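Side-chain contact in endo-b-1,4-glucanase (Nasutitermes takasagoensis, PDB 1KS8), which probably cleaves internal beta-1,4-glucosidic linkages of cellulose, lichenin and cereal beta-glucans as a calcium-binding family 9 glycoside hydrolase: residues L263-T268 with A272-V277. Residues are numbered along the deposited sequence; the frame is centred on the assembly and turned at random.
Sequences LLAKLT and AYKDTV
The ring of Y273 lies against L264 where helices 257-268 and 271-286 form an antiparallel helical hairpin in a catalytic domain of (alpha/alpha)6 fold, glycoside hydrolase family 9, their local axes 8.4 Å apart at 150°. It is a worked example of how one aromatic side chain can join two helices across a short turn without any hydrogen bond between the paired segments. With CG anti to its carbonyl carbon (chi1 -61°), Y273 reaches across to the facing helix. L264 CB sits almost squarely over one ring face, 3.8 Å from the centroid, a CH-pi contact. Farther along the leucine, CD1 lies on the same face, out toward the phenol end, 3.8 Å from Y273 CE1. At the root of the ring the side chains meet directly, A265 CB lying 3.7 Å from Y273 CB, and the extended chain of K274 passes the same methyl with its CG. The phenol hydroxyl is hydrogen-bonded to E236 of helix 229-241, and Y239 of that helix makes an edge-to-face pair with the ring, which ties the hairpin to its neighbour. Were the ring cut back to an alanine, L264 would probably lose its aromatic cover and E236 its phenol partner. T268 closes the arrangement at the ring edge: its OG1, turned between backbone N and carbonyl carbon, donates to L264 O at 2.7 Å from the opposite face of the carbonyl plane to T268 N. That hydroxyl also accepts from K270 N in the turn, and its OG1 lies 3.3 Å from Y273 CE2.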
ATOM      1  N   LEU A 263      10.950   8.000  10.053  1.00 12.08           N
ATOM      2  CA  LEU A 263       9.867   8.274  10.995  1.00 12.64           C
ATOM      3  C   LEU A 263      10.474   8.608  12.361  1.00 12.60           C
ATOM      4  O   LEU A 263      10.129   9.620  12.972  1.00 14.22           O
ATOM      5  CB  LEU A 263       8.953   7.051  11.131  1.00 14.68           C
ATOM      6  CG  LEU A 263       7.454   7.248  11.398  1.00 19.41           C
ATOM      7  CD1 LEU A 263       6.908   5.980  12.049  1.00 15.53           C
ATOM      8  CD2 LEU A 263       7.197   8.444  12.293  1.00 19.07           C
ATOM      9  N   LEU A 264      11.373   7.752  12.841  1.00 12.57           N
ATOM     10  CA  LEU A 264      12.014   7.988  14.130  1.00 11.70           C
ATOM     11  C   LEU A 264      12.854   9.262  14.118  1.00 12.57           C
ATOM     12  O   LEU A 264      12.980   9.933  15.141  1.00 13.51           O
ATOM     13  CB  LEU A 264      12.880   6.787  14.535  1.00 12.47           C
ATOM     14  CG  LEU A 264      12.098   5.578  15.060  1.00 11.54           C
ATOM     15  CD1 LEU A 264      13.042   4.419  15.310  1.00 13.30           C
ATOM     16  CD2 LEU A 264      11.367   5.956  16.343  1.00 13.28           C
ATOM     17  N   ALA A 265      13.422   9.600  12.966  1.00 12.82           N
ATOM     18  CA  ALA A 265      14.220  10.815  12.864  1.00 12.79           C
ATOM     19  C   ALA A 265      13.317  12.011  13.158  1.00 13.79           C
ATOM     20  O   ALA A 265      13.712  12.947  13.852  1.00 14.69           O
ATOM     21  CB  ALA A 265      14.823  10.941  11.468  1.00 11.90           C
ATOM     22  N   LYS A 266      12.096  11.970  12.635  1.00 13.44           N
ATOM     23  CA  LYS A 266      11.147  13.057  12.847  1.00 14.35           C
ATOM     24  C   LYS A 266      10.622  13.097  14.278  1.00 15.76           C
ATOM     25  O   LYS A 266      10.481  14.170  14.868  1.00 16.74           O
ATOM     26  CB  LYS A 266       9.967  12.925  11.882  1.00 15.26           C
ATOM     27  CG  LYS A 266       8.947  14.051  11.995  1.00 17.76           C
ATOM     28  CD  LYS A 266       7.831  13.891  10.973  1.00 18.71           C
ATOM     29  CE  LYS A 266       6.915  15.106  10.956  1.00 21.50           C
ATOM     30  NZ  LYS A 266       6.280  15.350  12.278  1.00 25.52           N
ATOM     31  N   LEU A 267      10.339  11.926  14.836  1.00 14.73           N
ATOM     32  CA  LEU A 267       9.803  11.821  16.191  1.00 15.16           C
ATOM     33  C   LEU A 267      10.796  12.109  17.314  1.00 15.55           C
ATOM     34  O   LEU A 267      10.403  12.572  18.387  1.00 16.21           O
ATOM     35  CB  LEU A 267       9.205  10.427  16.406  1.00 15.57           C
ATOM     36  CG  LEU A 267       8.032  10.029  15.507  1.00 14.86           C
ATOM     37  CD1 LEU A 267       7.640   8.590  15.799  1.00 16.16           C
ATOM     38  CD2 LEU A 267       6.855  10.959  15.747  1.00 17.42           C
ATOM     39  N   THR A 268      12.075  11.834  17.074  1.00 15.18           N
ATOM     40  CA  THR A 268      13.100  12.043  18.093  1.00 14.40           C
ATOM     41  C   THR A 268      14.079  13.170  17.776  1.00 14.86           C
ATOM     42  O   THR A 268      14.736  13.694  18.677  1.00 15.86           O
ATOM     43  CB  THR A 268      13.925  10.766  18.309  1.00 14.05           C
ATOM     44  OG1 THR A 268      14.696  10.495  17.132  1.00 14.34           O
ATOM     45  CG2 THR A 268      13.007   9.580  18.597  1.00 14.26           C
ATOM     46  N   ALA A 272      21.453  10.346  14.571  1.00 11.23           N
ATOM     47  CA  ALA A 272      21.777   8.988  14.136  1.00 12.31           C
ATOM     48  C   ALA A 272      20.824   8.460  13.064  1.00 11.74           C
ATOM     49  O   ALA A 272      21.259   7.875  12.074  1.00 12.41           O
ATOM     50  CB  ALA A 272      21.790   8.044  15.334  1.00 12.82           C
ATOM     51  N   TYR A 273      19.526   8.656  13.269  1.00 11.97           N
ATOM     52  CA  TYR A 273      18.541   8.192  12.298  1.00 11.38           C
ATOM     53  C   TYR A 273      18.692   8.961  10.989  1.00 11.65           C
ATOM     54  O   TYR A 273      18.591   8.386   9.905  1.00 11.05           O
ATOM     55  CB  TYR A 273      17.124   8.379  12.839  1.00 11.80           C
ATOM     56  CG  TYR A 273      16.840   7.619  14.117  1.00 11.72           C
ATOM     57  CD1 TYR A 273      16.979   6.232  14.176  1.00 12.38           C
ATOM     58  CD2 TYR A 273      16.420   8.289  15.266  1.00 11.60           C
ATOM     59  CE1 TYR A 273      16.706   5.531  15.351  1.00 13.46           C
ATOM     60  CE2 TYR A 273      16.145   7.599  16.441  1.00 12.32           C
ATOM     61  CZ  TYR A 273      16.288   6.223  16.477  1.00 12.80           C
ATOM     62  OH  TYR A 273      16.009   5.539  17.638  1.00 14.40           O
ATOM     63  N   LYS A 274      18.937  10.264  11.098  1.00 10.94           N
ATOM     64  CA  LYS A 274      19.101  11.110   9.924  1.00 10.89           C
ATOM     65  C   LYS A 274      20.314  10.685   9.107  1.00  9.80           C
ATOM     66  O   LYS A 274      20.293  10.767   7.879  1.00 10.65           O
ATOM     67  CB  LYS A 274      19.229  12.578  10.340  1.00 10.78           C
ATOM     68  CG  LYS A 274      18.044  13.082  11.147  1.00 10.81           C
ATOM     69  CD  LYS A 274      18.238  14.521  11.593  1.00 12.32           C
ATOM     70  CE  LYS A 274      17.147  14.939  12.564  1.00 13.50           C
ATOM     71  NZ  LYS A 274      17.329  16.347  13.005  1.00 15.98           N
ATOM     72  N   ASP A 275      21.368  10.229   9.783  1.00  9.94           N
ATOM     73  CA  ASP A 275      22.572   9.778   9.090  1.00 10.27           C
ATOM     74  C   ASP A 275      22.240   8.565   8.223  1.00 11.11           C
ATOM     75  O   ASP A 275      22.639   8.489   7.062  1.00 11.86           O
ATOM     76  CB  ASP A 275      23.676   9.378  10.081  1.00 11.56           C
ATOM     77  CG  ASP A 275      24.216  10.550  10.880  1.00 12.67           C
ATOM     78  OD1 ASP A 275      24.304  11.667  10.335  1.00 11.19           O
ATOM     79  OD2 ASP A 275      24.576  10.343  12.059  1.00 13.79           O
ATOM     80  N   THR A 276      21.511   7.614   8.797  1.00 11.45           N
ATOM     81  CA  THR A 276      21.153   6.408   8.063  1.00 12.01           C
ATOM     82  C   THR A 276      20.272   6.724   6.858  1.00 11.73           C
ATOM     83  O   THR A 276      20.427   6.119   5.796  1.00 12.96           O
ATOM     84  CB  THR A 276      20.442   5.394   8.978  1.00 12.95           C
ATOM     85  OG1 THR A 276      21.257   5.141  10.131  1.00 14.45           O
ATOM     86  CG2 THR A 276      20.216   4.084   8.240  1.00 14.62           C
ATOM     87  N   VAL A 277      19.353   7.672   7.016  1.00 10.62           N
ATOM     88  CA  VAL A 277      18.470   8.059   5.921  1.00 11.91           C
ATOM     89  C   VAL A 277      19.260   8.709   4.785  1.00 11.92           C
ATOM     90  O   VAL A 277      19.085   8.347   3.620  1.00 11.79           O
ATOM     91  CB  VAL A 277      17.372   9.037   6.405  1.00 11.76           C
ATOM     92  CG1 VAL A 277      16.585   9.579   5.216  1.00 13.25           C
ATOM     93  CG2 VAL A 277      16.433   8.320   7.366  1.00 14.49           C
TER